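KLLA0E08119p (Kluyveromyces lactis, PDB 3VA7) is the urea carboxylase part of a larger urea-degrading enzyme and probably carboxylates urea to urea-1-carboxylate with ATP, bicarbonate and biotin. Local coordinates at residues E41-V44 and R45-T49; V338-M341 and L342-A346; V961-I964 and A965-D969; L1113-I1116 and N1117-I1120. All coordinates share one frame; numbering follows the deposited sequence.

Interaction 1: residues E41-V44 and R45-T49; sequences EIAV and RIMKT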
loop_
_atom_site.group_PDB
_atom_site.type_symbol
_atom_site.label_atom_id
_atom_site.label_comp_id
_atom_site.label_asym_id
_atom_site.label_seq_id
_atom_site.Cartn_x
_atom_site.Cartn_y
_atom_site.Cartn_z
ATOM N N GLU A 41 -11.014 0.708 22.422
ATOM C CA GLU A 41 -10.713 -0.600 22.970
ATOM C C GLU A 41 -11.611 -0.891 24.163
ATOM O O GLU A 41 -12.155 -2.011 24.334
ATOM C CB GLU A 41 -9.225 -0.498 23.347
ATOM C CG GLU A 41 -8.662 -1.353 24.378
ATOM C CD GLU A 41 -9.045 -1.027 25.829
ATOM O OE1 GLU A 41 -8.560 -0.006 26.436
ATOM O OE2 GLU A 41 -9.766 -1.909 26.352
ATOM N N ILE A 42 -11.802 0.108 25.000
ATOM C CA ILE A 42 -12.769 -0.073 26.078
ATOM C C ILE A 42 -14.206 -0.340 25.562
ATOM O O ILE A 42 -14.962 -1.133 26.132
ATOM C CB ILE A 42 -12.756 1.100 27.092
ATOM C CG1 ILE A 42 -13.386 0.615 28.390
ATOM C CG2 ILE A 42 -13.424 2.400 26.510
ATOM C CD1 ILE A 42 -12.873 -0.741 28.758
ATOM N N ALA A 43 -14.592 0.331 24.483
ATOM C CA ALA A 43 -15.929 0.088 23.987
ATOM C C ALA A 43 -16.040 -1.400 23.561
ATOM O O ALA A 43 -17.007 -2.112 23.958
ATOM C CB ALA A 43 -16.271 1.018 22.868
ATOM N N VAL A 44 -15.038 -1.864 22.798
ATOM C CA VAL A 44 -15.030 -3.213 22.338
ATOM C C VAL A 44 -15.039 -4.180 23.534
ATOM O O VAL A 44 -15.747 -5.211 23.503
ATOM C CB VAL A 44 -13.822 -3.504 21.410
ATOM C CG1 VAL A 44 -13.727 -4.996 21.115
ATOM C CG2 VAL A 44 -13.918 -2.707 20.093
ATOM N N ARG A 45 -14.281 -3.874 24.583
ATOM C CA ARG A 45 -14.226 -4.803 25.692
ATOM C C ARG A 45 -15.548 -4.829 26.499
ATOM O O ARG A 45 -15.957 -5.909 26.947
ATOM C CB ARG A 45 -12.993 -4.553 26.582
ATOM C CG ARG A 45 -12.938 -5.455 27.856
ATOM C CD ARG A 45 -13.199 -4.647 29.080
ATOM N NE ARG A 45 -13.400 -5.388 30.317
ATOM C CZ ARG A 45 -14.424 -6.208 30.560
ATOM N NH1 ARG A 45 -15.354 -6.436 29.645
ATOM N NH2 ARG A 45 -14.538 -6.785 31.753
ATOM N N ILE A 46 -16.222 -3.683 26.649
ATOM C CA ILE A 46 -17.448 -3.619 27.421
ATOM C C ILE A 46 -18.450 -4.412 26.638
ATOM O O ILE A 46 -19.204 -5.225 27.200
ATOM C CB ILE A 46 -17.921 -2.150 27.651
ATOM C CG1 ILE A 46 -17.146 -1.509 28.795
ATOM C CG2 ILE A 46 -19.410 -2.024 27.910
ATOM C CD1 ILE A 46 -17.093 0.064 28.731
ATOM N N MET A 47 -18.444 -4.240 25.330
ATOM C CA MET A 47 -19.383 -5.026 24.486
ATOM C C MET A 47 -19.245 -6.549 24.535
ATOM O O MET A 47 -20.245 -7.241 24.360
ATOM C CB MET A 47 -19.358 -4.554 23.034
ATOM C CG MET A 47 -19.842 -3.101 22.910
ATOM S SD MET A 47 -19.610 -2.425 21.262
ATOM C CE MET A 47 -20.044 -0.702 21.603
ATOM N N LYS A 48 -18.037 -7.084 24.772
ATOM C CA LYS A 48 -17.919 -8.545 24.839
ATOM C C LYS A 48 -18.702 -9.030 26.037
ATOM O O LYS A 48 -19.387 -10.060 25.959
ATOM C CB LYS A 48 -16.485 -9.033 25.027
ATOM C CG LYS A 48 -15.586 -8.844 23.867
ATOM C CD LYS A 48 -14.466 -9.906 23.868
ATOM C CE LYS A 48 -14.235 -10.633 25.244
ATOM N NZ LYS A 48 -13.561 -12.006 25.091
ATOM N N THR A 49 -18.609 -8.280 27.135
ATOM C CA THR A 49 -19.243 -8.706 28.332
ATOM C C THR A 49 -20.729 -8.579 28.071
ATOM O O THR A 49 -21.515 -9.508 28.367
ATOM C CB THR A 49 -18.792 -7.860 29.505
ATOM O OG1 THR A 49 -17.414 -8.142 29.821
ATOM C CG2 THR A 49 -19.667 -8.102 30.699
#
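Arg45 meets Glu41 and Ile42, one turn back on the same helix, through its backbone and the aliphatic part of its chain. Its N gives a hydrogen bond to Glu41 O at 2.8 Å, and its CD lies 3.9 Å from Ile42 CD1. With CG anti to the backbone N (chi1 176°) and a bend at chi2, the chain turns forward along the helix, where NH1 donates a nearly straight bond to Thr49 OG1 (2.7 Å), which lies in the guanidinium plane. NH2 forms salt bridges with Asp336 and Glu330, and NE bonds to His326, so several partners grip the buried charge. Ile42 packs its CG1 against Ile46 CD1 at 3.8 Å. Glu41 runs beside Arg45 without a salt bridge, its OE1 bonded instead to Tyr111. Val44 takes part mostly through its backbone: its O accepts from Lys48 N at 3.2 Å, while its side chain leans on helix 69-73. Met47 N bonds to Ala43 O, and both side chains touch Ile36 of the preceding strand. This i to i+4 ladder belongs to helix 40-53, the crossover helix of the beta-alpha-beta unit between strands 33-36 and 56-61 in the N-terminal part of the biotin carboxylase domain.

Interaction 2: residues V338-M341 and L342-A346; sequences VEWM and LRIAA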
loop_
_atom_site.group_PDB
_atom_site.type_symbol
_atom_site.label_atom_id
_atom_site.label_comp_id
_atom_site.label_asym_id
_atom_site.label_seq_id
_atom_site.Cartn_x
_atom_site.Cartn_y
_atom_site.Cartn_z
ATOM N N VAL A 338 -16.369 -5.255 34.533
ATOM C CA VAL A 338 -17.558 -4.706 33.844
ATOM C C VAL A 338 -18.836 -5.426 34.255
ATOM O O VAL A 338 -19.849 -4.792 34.453
ATOM C CB VAL A 338 -17.386 -4.631 32.286
ATOM C CG1 VAL A 338 -18.731 -4.365 31.528
ATOM C CG2 VAL A 338 -16.327 -3.596 31.905
ATOM N N GLU A 339 -18.810 -6.747 34.378
ATOM C CA GLU A 339 -20.046 -7.484 34.737
ATOM C C GLU A 339 -20.509 -7.002 36.121
ATOM O O GLU A 339 -21.666 -6.607 36.290
ATOM C CB GLU A 339 -19.814 -8.995 34.800
ATOM C CG GLU A 339 -21.080 -9.770 35.238
ATOM C CD GLU A 339 -20.893 -11.282 35.332
ATOM O OE1 GLU A 339 -21.819 -11.967 35.831
ATOM O OE2 GLU A 339 -19.826 -11.778 34.942
ATOM N N TRP A 340 -19.579 -7.045 37.087
ATOM C CA TRP A 340 -19.780 -6.508 38.412
ATOM C C TRP A 340 -20.335 -5.090 38.392
ATOM O O TRP A 340 -21.360 -4.831 38.981
ATOM C CB TRP A 340 -18.487 -6.566 39.178
ATOM C CG TRP A 340 -18.284 -7.845 39.863
ATOM C CD1 TRP A 340 -18.309 -9.119 39.305
ATOM C CD2 TRP A 340 -18.047 -8.027 41.266
ATOM N NE1 TRP A 340 -18.112 -10.079 40.293
ATOM C CE2 TRP A 340 -17.929 -9.439 41.496
ATOM C CE3 TRP A 340 -17.925 -7.141 42.358
ATOM C CZ2 TRP A 340 -17.683 -9.966 42.775
ATOM C CZ3 TRP A 340 -17.660 -7.648 43.608
ATOM C CH2 TRP A 340 -17.553 -9.047 43.819
ATOM N N MET A 341 -19.682 -4.178 37.706
ATOM C CA MET A 341 -20.188 -2.832 37.605
ATOM C C MET A 341 -21.661 -2.867 37.173
ATOM O O MET A 341 -22.526 -2.229 37.790
ATOM C CB MET A 341 -19.382 -2.028 36.591
ATOM C CG MET A 341 -17.911 -1.708 36.998
ATOM S SD MET A 341 -17.032 -0.765 35.728
ATOM C CE MET A 341 -18.012 0.697 35.487
ATOM N N LEU A 342 -21.969 -3.619 36.133
ATOM C CA LEU A 342 -23.321 -3.587 35.630
ATOM C C LEU A 342 -24.305 -4.057 36.719
ATOM O O LEU A 342 -25.358 -3.439 36.925
ATOM C CB LEU A 342 -23.444 -4.424 34.349
ATOM C CG LEU A 342 -22.773 -3.800 33.122
ATOM C CD1 LEU A 342 -22.550 -4.834 31.972
ATOM C CD2 LEU A 342 -23.534 -2.604 32.614
ATOM N N ARG A 343 -23.945 -5.132 37.413
ATOM C CA ARG A 343 -24.837 -5.759 38.327
ATOM C C ARG A 343 -25.029 -4.833 39.509
ATOM O O ARG A 343 -26.167 -4.688 39.997
ATOM C CB ARG A 343 -24.304 -7.103 38.796
ATOM C CG ARG A 343 -24.327 -8.254 37.760
ATOM C CD ARG A 343 -24.086 -9.602 38.475
ATOM N NE ARG A 343 -24.789 -9.590 39.774
ATOM C CZ ARG A 343 -24.745 -10.539 40.726
ATOM N NH1 ARG A 343 -24.022 -11.665 40.573
ATOM N NH2 ARG A 343 -25.434 -10.344 41.861
ATOM N N ILE A 344 -23.943 -4.173 39.937
ATOM C CA ILE A 344 -24.019 -3.269 41.064
ATOM C C ILE A 344 -24.886 -2.071 40.728
ATOM O O ILE A 344 -25.658 -1.621 41.566
ATOM C CB ILE A 344 -22.625 -2.749 41.517
ATOM C CG1 ILE A 344 -21.845 -3.867 42.200
ATOM C CG2 ILE A 344 -22.770 -1.481 42.415
ATOM C CD1 ILE A 344 -20.399 -3.552 42.346
ATOM N N ALA A 345 -24.720 -1.556 39.514
ATOM C CA ALA A 345 -25.388 -0.336 39.080
ATOM C C ALA A 345 -26.874 -0.534 38.977
ATOM O O ALA A 345 -27.603 0.478 38.899
ATOM C CB ALA A 345 -24.871 0.139 37.752
ATOM N N ALA A 346 -27.315 -1.800 38.950
ATOM C CA ALA A 346 -28.718 -2.117 38.805
ATOM C C ALA A 346 -29.269 -2.699 40.131
ATOM O O ALA A 346 -30.360 -3.300 40.168
ATOM C CB ALA A 346 -28.898 -3.067 37.678
#
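In the last turns of helix 337-345, within the biotin carboxylase part of the chain, Val338 and Leu342 sit one turn apart and point the same way. Val338 CG1 is 3.9 Å from Leu342 CD1. Leu342 has its CG anti to the carbonyl carbon (chi1 -72°), which lays the branch back over the preceding turn, with CG 3.4 Å from Val338 O. The same oxygen takes the hydrogen bond from Leu342 N at 2.9 Å. Both side chains face helix 40-53: Val338 touches Arg45 and Ile46, and Leu342 touches Leu50. The motif is the plain alpha-helical ladder of i to i+4 bonds, continued by Arg343 N to Glu339 O, Ile344 N to Trp340 O (2.8 Å) and Ala345 N to Met341 O. On another flank Ile344 CD1 approaches Trp340 CE3 obliquely at 4.4 Å, a loose apolar contact, and both residues rest on Met242 of strand 235-244. Glu339 and Arg343 are neighbours of opposite charge without a salt bridge between them, Glu339 OE1 lying 5.2 Å from Arg343 NH1. Each has its own mate: Glu339 OE2 pairs with Arg52 of helix 40-53, and Arg343 NH2 with Asp348 just beyond the helix. The Met341 side chain touches Ile108 of strand 106-108 and comes within about 3 Å of a bound glycerol, probably from the crystallisation liquor.

Interaction 3: residues V961-I964 and A965-D969; sequences VDFI and ADVND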
loop_
_atom_site.group_PDB
_atom_site.type_symbol
_atom_site.label_atom_id
_atom_site.label_comp_id
_atom_site.label_asym_id
_atom_site.label_seq_id
_atom_site.Cartn_x
_atom_site.Cartn_y
_atom_site.Cartn_z
ATOM N N VAL A 961 -15.849 10.919 -24.725
ATOM C CA VAL A 961 -17.119 10.265 -24.999
ATOM C C VAL A 961 -17.654 10.777 -26.293
ATOM O O VAL A 961 -18.160 9.990 -27.102
ATOM C CB VAL A 961 -18.101 10.415 -23.855
ATOM C CG1 VAL A 961 -19.600 10.096 -24.297
ATOM C CG2 VAL A 961 -17.631 9.568 -22.663
ATOM N N ASP A 962 -17.466 12.072 -26.547
ATOM C CA ASP A 962 -17.854 12.663 -27.823
ATOM C C ASP A 962 -17.149 12.078 -29.067
ATOM O O ASP A 962 -17.800 11.825 -30.083
ATOM C CB ASP A 962 -17.666 14.173 -27.783
ATOM C CG ASP A 962 -18.686 14.865 -26.906
ATOM O OD1 ASP A 962 -19.810 14.357 -26.748
ATOM O OD2 ASP A 962 -18.350 15.941 -26.381
ATOM N N PHE A 963 -15.840 11.882 -28.994
ATOM C CA PHE A 963 -15.158 11.028 -29.923
ATOM C C PHE A 963 -15.811 9.626 -30.137
ATOM O O PHE A 963 -16.097 9.274 -31.299
ATOM C CB PHE A 963 -13.710 10.876 -29.512
ATOM C CG PHE A 963 -13.001 9.815 -30.260
ATOM C CD1 PHE A 963 -12.729 9.969 -31.613
ATOM C CD2 PHE A 963 -12.634 8.629 -29.629
ATOM C CE1 PHE A 963 -12.085 8.952 -32.331
ATOM C CE2 PHE A 963 -11.998 7.636 -30.317
ATOM C CZ PHE A 963 -11.732 7.781 -31.660
ATOM N N ILE A 964 -16.049 8.834 -29.070
ATOM C CA ILE A 964 -16.700 7.549 -29.282
ATOM C C ILE A 964 -17.984 7.819 -30.058
ATOM O O ILE A 964 -18.240 7.195 -31.111
ATOM C CB ILE A 964 -17.213 6.771 -28.007
ATOM C CG1 ILE A 964 -16.165 6.455 -26.909
ATOM C CG2 ILE A 964 -18.008 5.527 -28.451
ATOM C CD1 ILE A 964 -14.791 6.491 -27.337
ATOM N N ALA A 965 -18.794 8.744 -29.537
ATOM C CA ALA A 965 -20.107 9.042 -30.167
ATOM C C ALA A 965 -19.964 9.422 -31.621
ATOM O O ALA A 965 -20.636 8.868 -32.484
ATOM C CB ALA A 965 -20.845 10.108 -29.428
ATOM N N ASP A 966 -19.061 10.335 -31.905
ATOM C CA ASP A 966 -18.895 10.837 -33.269
ATOM C C ASP A 966 -18.381 9.776 -34.264
ATOM O O ASP A 966 -18.894 9.659 -35.376
ATOM C CB ASP A 966 -18.005 12.090 -33.219
ATOM C CG ASP A 966 -17.900 12.846 -34.547
ATOM O OD1 ASP A 966 -16.912 13.623 -34.645
ATOM O OD2 ASP A 966 -18.759 12.741 -35.469
ATOM N N VAL A 967 -17.382 8.983 -33.874
ATOM C CA VAL A 967 -16.772 8.051 -34.819
ATOM C C VAL A 967 -17.733 6.895 -35.103
ATOM O O VAL A 967 -17.716 6.253 -36.179
ATOM C CB VAL A 967 -15.335 7.655 -34.427
ATOM C CG1 VAL A 967 -15.320 6.763 -33.167
ATOM C CG2 VAL A 967 -14.637 6.975 -35.592
ATOM N N ASN A 968 -18.627 6.677 -34.170
ATOM C CA ASN A 968 -19.645 5.668 -34.363
ATOM C C ASN A 968 -20.979 6.179 -34.907
ATOM O O ASN A 968 -21.892 5.397 -35.113
ATOM C CB ASN A 968 -19.875 4.955 -33.041
ATOM C CG ASN A 968 -18.881 3.875 -32.804
ATOM O OD1 ASN A 968 -18.990 2.814 -33.409
ATOM N ND2 ASN A 968 -17.911 4.116 -31.927
ATOM N N ASP A 969 -21.100 7.492 -35.099
ATOM C CA ASP A 969 -22.349 8.104 -35.498
ATOM C C ASP A 969 -23.511 7.879 -34.578
ATOM O O ASP A 969 -24.589 7.530 -35.071
ATOM C CB ASP A 969 -22.775 7.574 -36.848
ATOM C CG ASP A 969 -22.543 8.569 -37.921
ATOM O OD1 ASP A 969 -23.330 9.586 -37.997
ATOM O OD2 ASP A 969 -21.530 8.345 -38.632
#
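Val967 lies over one face of the Phe963 ring, the two side chains running side by side from successive turns of helix 960-967. Its CG1 is 4.2 Å from the ring centroid and 21° off the ring normal, a CH-pi contact displaced toward the CE1-CZ side. Two torsions set this up: a chi1 of 169° turns the Phe963 ring away from its own N and forward along the helix, and Val967 holds CG1 between its own N and carbonyl carbon (chi1 70°), aimed back at the ring. In the backbone, Val967 N bonds to Phe963 O at 2.9 Å. Ile964 and Asn968 form a second pair, side by side and pointing the same way, with Asn968 ND2 3.8 Å from Ile964 CG2. The same ND2 donates to Ile964 O at 3.2 Å, while Asn968 N reaches that oxygen at 3.1 Å from the opposite face of its carbonyl plane, so one acceptor is gripped twice. Asn968 OD1 in turn takes the backbone N of Leu1009. A leucine in place of Asn968 would probably leave Leu1009 N without this acceptor and Ile964 O without its side-chain donor. Just beyond, Asp969 adopts positive phi and closes the helix in a Schellman motif. In the carboxyltransferase region, the Phe963-Val967 flank meets helix 1133-1142, where Phe1138 packs edge-to-face with Phe963 and Lys1134 pairs with Asp966; Ile964 touches Val975 of helix 972-979 and Gln1045 of strand 1045-1049.

Interaction 4: residues L1113-I1116 and N1117-I1120; sequences LAWI and NENI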
loop_
_atom_site.group_PDB
_atom_site.type_symbol
_atom_site.label_atom_id
_atom_site.label_comp_id
_atom_site.label_asym_id
_atom_site.label_seq_id
_atom_site.Cartn_x
_atom_site.Cartn_y
_atom_site.Cartn_z
ATOM N N LEU A 1113 -24.495 -18.923 -27.953
ATOM C CA LEU A 1113 -24.595 -19.065 -29.429
ATOM C C LEU A 1113 -26.036 -19.084 -29.895
ATOM O O LEU A 1113 -26.299 -18.755 -31.033
ATOM C CB LEU A 1113 -23.935 -20.348 -29.938
ATOM C CG LEU A 1113 -22.420 -20.349 -30.124
ATOM C CD1 LEU A 1113 -22.054 -21.775 -30.531
ATOM C CD2 LEU A 1113 -21.921 -19.308 -31.167
ATOM N N ALA A 1114 -26.949 -19.472 -29.000
ATOM C CA ALA A 1114 -28.373 -19.508 -29.280
ATOM C C ALA A 1114 -28.943 -18.095 -29.178
ATOM O O ALA A 1114 -29.865 -17.708 -29.931
ATOM C CB ALA A 1114 -29.102 -20.445 -28.318
ATOM N N TRP A 1115 -28.405 -17.324 -28.245
ATOM C CA TRP A 1115 -28.754 -15.927 -28.148
ATOM C C TRP A 1115 -28.296 -15.160 -29.388
ATOM O O TRP A 1115 -29.018 -14.291 -29.860
ATOM C CB TRP A 1115 -28.161 -15.350 -26.896
ATOM C CG TRP A 1115 -28.545 -13.981 -26.672
ATOM C CD1 TRP A 1115 -29.659 -13.528 -26.026
ATOM C CD2 TRP A 1115 -27.810 -12.837 -27.070
ATOM N NE1 TRP A 1115 -29.662 -12.150 -25.994
ATOM C CE2 TRP A 1115 -28.537 -11.698 -26.634
ATOM C CE3 TRP A 1115 -26.598 -12.655 -27.750
ATOM C CZ2 TRP A 1115 -28.083 -10.380 -26.854
ATOM C CZ3 TRP A 1115 -26.140 -11.344 -27.969
ATOM C CH2 TRP A 1115 -26.890 -10.221 -27.519
ATOM N N ILE A 1116 -27.129 -15.491 -29.940
ATOM C CA ILE A 1116 -26.698 -14.825 -31.163
ATOM C C ILE A 1116 -27.709 -15.098 -32.237
ATOM O O ILE A 1116 -28.080 -14.187 -32.950
ATOM C CB ILE A 1116 -25.228 -15.162 -31.615
ATOM C CG1 ILE A 1116 -24.240 -14.207 -30.963
ATOM C CG2 ILE A 1116 -25.032 -14.981 -33.095
ATOM C CD1 ILE A 1116 -24.297 -14.216 -29.449
ATOM N N ASN A 1117 -28.194 -16.342 -32.334
ATOM C CA ASN A 1117 -29.229 -16.648 -33.332
ATOM C C ASN A 1117 -30.516 -15.818 -33.257
ATOM O O ASN A 1117 -30.817 -15.110 -34.214
ATOM C CB ASN A 1117 -29.499 -18.142 -33.454
ATOM C CG ASN A 1117 -28.762 -18.739 -34.622
ATOM O OD1 ASN A 1117 -29.264 -18.749 -35.760
ATOM N ND2 ASN A 1117 -27.528 -19.205 -34.365
ATOM N N GLU A 1118 -31.236 -15.863 -32.139
ATOM C CA GLU A 1118 -32.441 -15.048 -31.979
ATOM C C GLU A 1118 -32.206 -13.515 -32.137
ATOM O O GLU A 1118 -33.048 -12.720 -31.679
ATOM C CB GLU A 1118 -33.096 -15.252 -30.594
ATOM C CG GLU A 1118 -32.926 -16.593 -29.906
ATOM C CD GLU A 1118 -33.238 -16.526 -28.387
ATOM O OE1 GLU A 1118 -33.736 -17.541 -27.834
ATOM O OE2 GLU A 1118 -32.985 -15.476 -27.737
ATOM N N ASN A 1119 -31.084 -13.095 -32.742
ATOM C CA ASN A 1119 -30.686 -11.674 -32.818
ATOM C C ASN A 1119 -29.703 -11.505 -33.933
ATOM O O ASN A 1119 -29.210 -10.397 -34.171
ATOM C CB ASN A 1119 -30.010 -11.185 -31.543
ATOM C CG ASN A 1119 -30.929 -11.158 -30.358
ATOM O OD1 ASN A 1119 -31.709 -10.213 -30.190
ATOM N ND2 ASN A 1119 -30.823 -12.167 -29.490
ATOM N N ILE A 1120 -29.392 -12.602 -34.610
ATOM C CA ILE A 1120 -28.420 -12.565 -35.705
ATOM C C ILE A 1120 -28.666 -11.403 -36.667
ATOM O O ILE A 1120 -27.727 -10.807 -37.175
ATOM C CB ILE A 1120 -28.377 -13.914 -36.486
ATOM C CG1 ILE A 1120 -27.268 -13.909 -37.545
ATOM C CG2 ILE A 1120 -29.727 -14.237 -37.133
ATOM C CD1 ILE A 1120 -25.858 -13.801 -36.975
#
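Asn1119 reaches back to Trp1115 by a side-chain hydrogen bond, a polar link where helix 1109-1117 ends and the chain turns into helix 1120-1128. Its ND2 donates to Trp1115 O at 2.8 Å with an N-H...O angle of 176°, and the oxygen lies in the plane of the amide. Among backbone bonds, Glu1118 N reaches Ala1114 O at 3.2 Å, and Asn1117 N makes a weak bond to Leu1113 O at 3.3 Å. Across the turn, Ile1120 N bonds to Asn1117 O at 2.9 Å.

The contact with the indole is by its face. Asn1119 ND2 sits 3.6 Å above the Trp1115 ring plane, shifted toward the rim. The same Asn1119 ND2 is 3.7 Å from Trp1115 NE1, and ring and amide planes are inclined by 39°. A chi1 of -176° carries the Trp1115 indole away from its own N and alongside the amide, and Arg1005 touches both residues. Apolar packing is slight: Ile1116 CG2 meets Ile1120 CD1 at 4.1 Å, the two side chains crossing at about a right angle.

Replacing Asn1119 by an alanine is likely to leave Trp1115 O without its amide donor and uncover part of the indole face. At this surface turn between two helices, a straight side-chain amide bond adds to the backbone bonds, with the same NH2 group lying over the indole face.

Overall arrangement
Along the chain the four contacts follow in series, each within one local helical stretch or turn. Interactions 1 and 2 both belong to the biotin carboxylase part, their centres 14 Å apart, and they touch: helix 40-53 packs on helix 337-345, with Val338 CG2 3.5 Å from Arg45 CZ, joining the N-terminal beta-alpha-beta unit to the ATP-binding region. Interaction 3, in the carboxyltransferase region, is about 58 Å from interaction 1 and 70 Å from interaction 2, centre to centre, and the side chain of Ile964 is about 13 Å from the bound urea. Interaction 4 lies farther along the chain, its centre 27 Å from that of interaction 3, without touching it. The wide separation reflects the distinct catalytic parts of this multidomain enzyme.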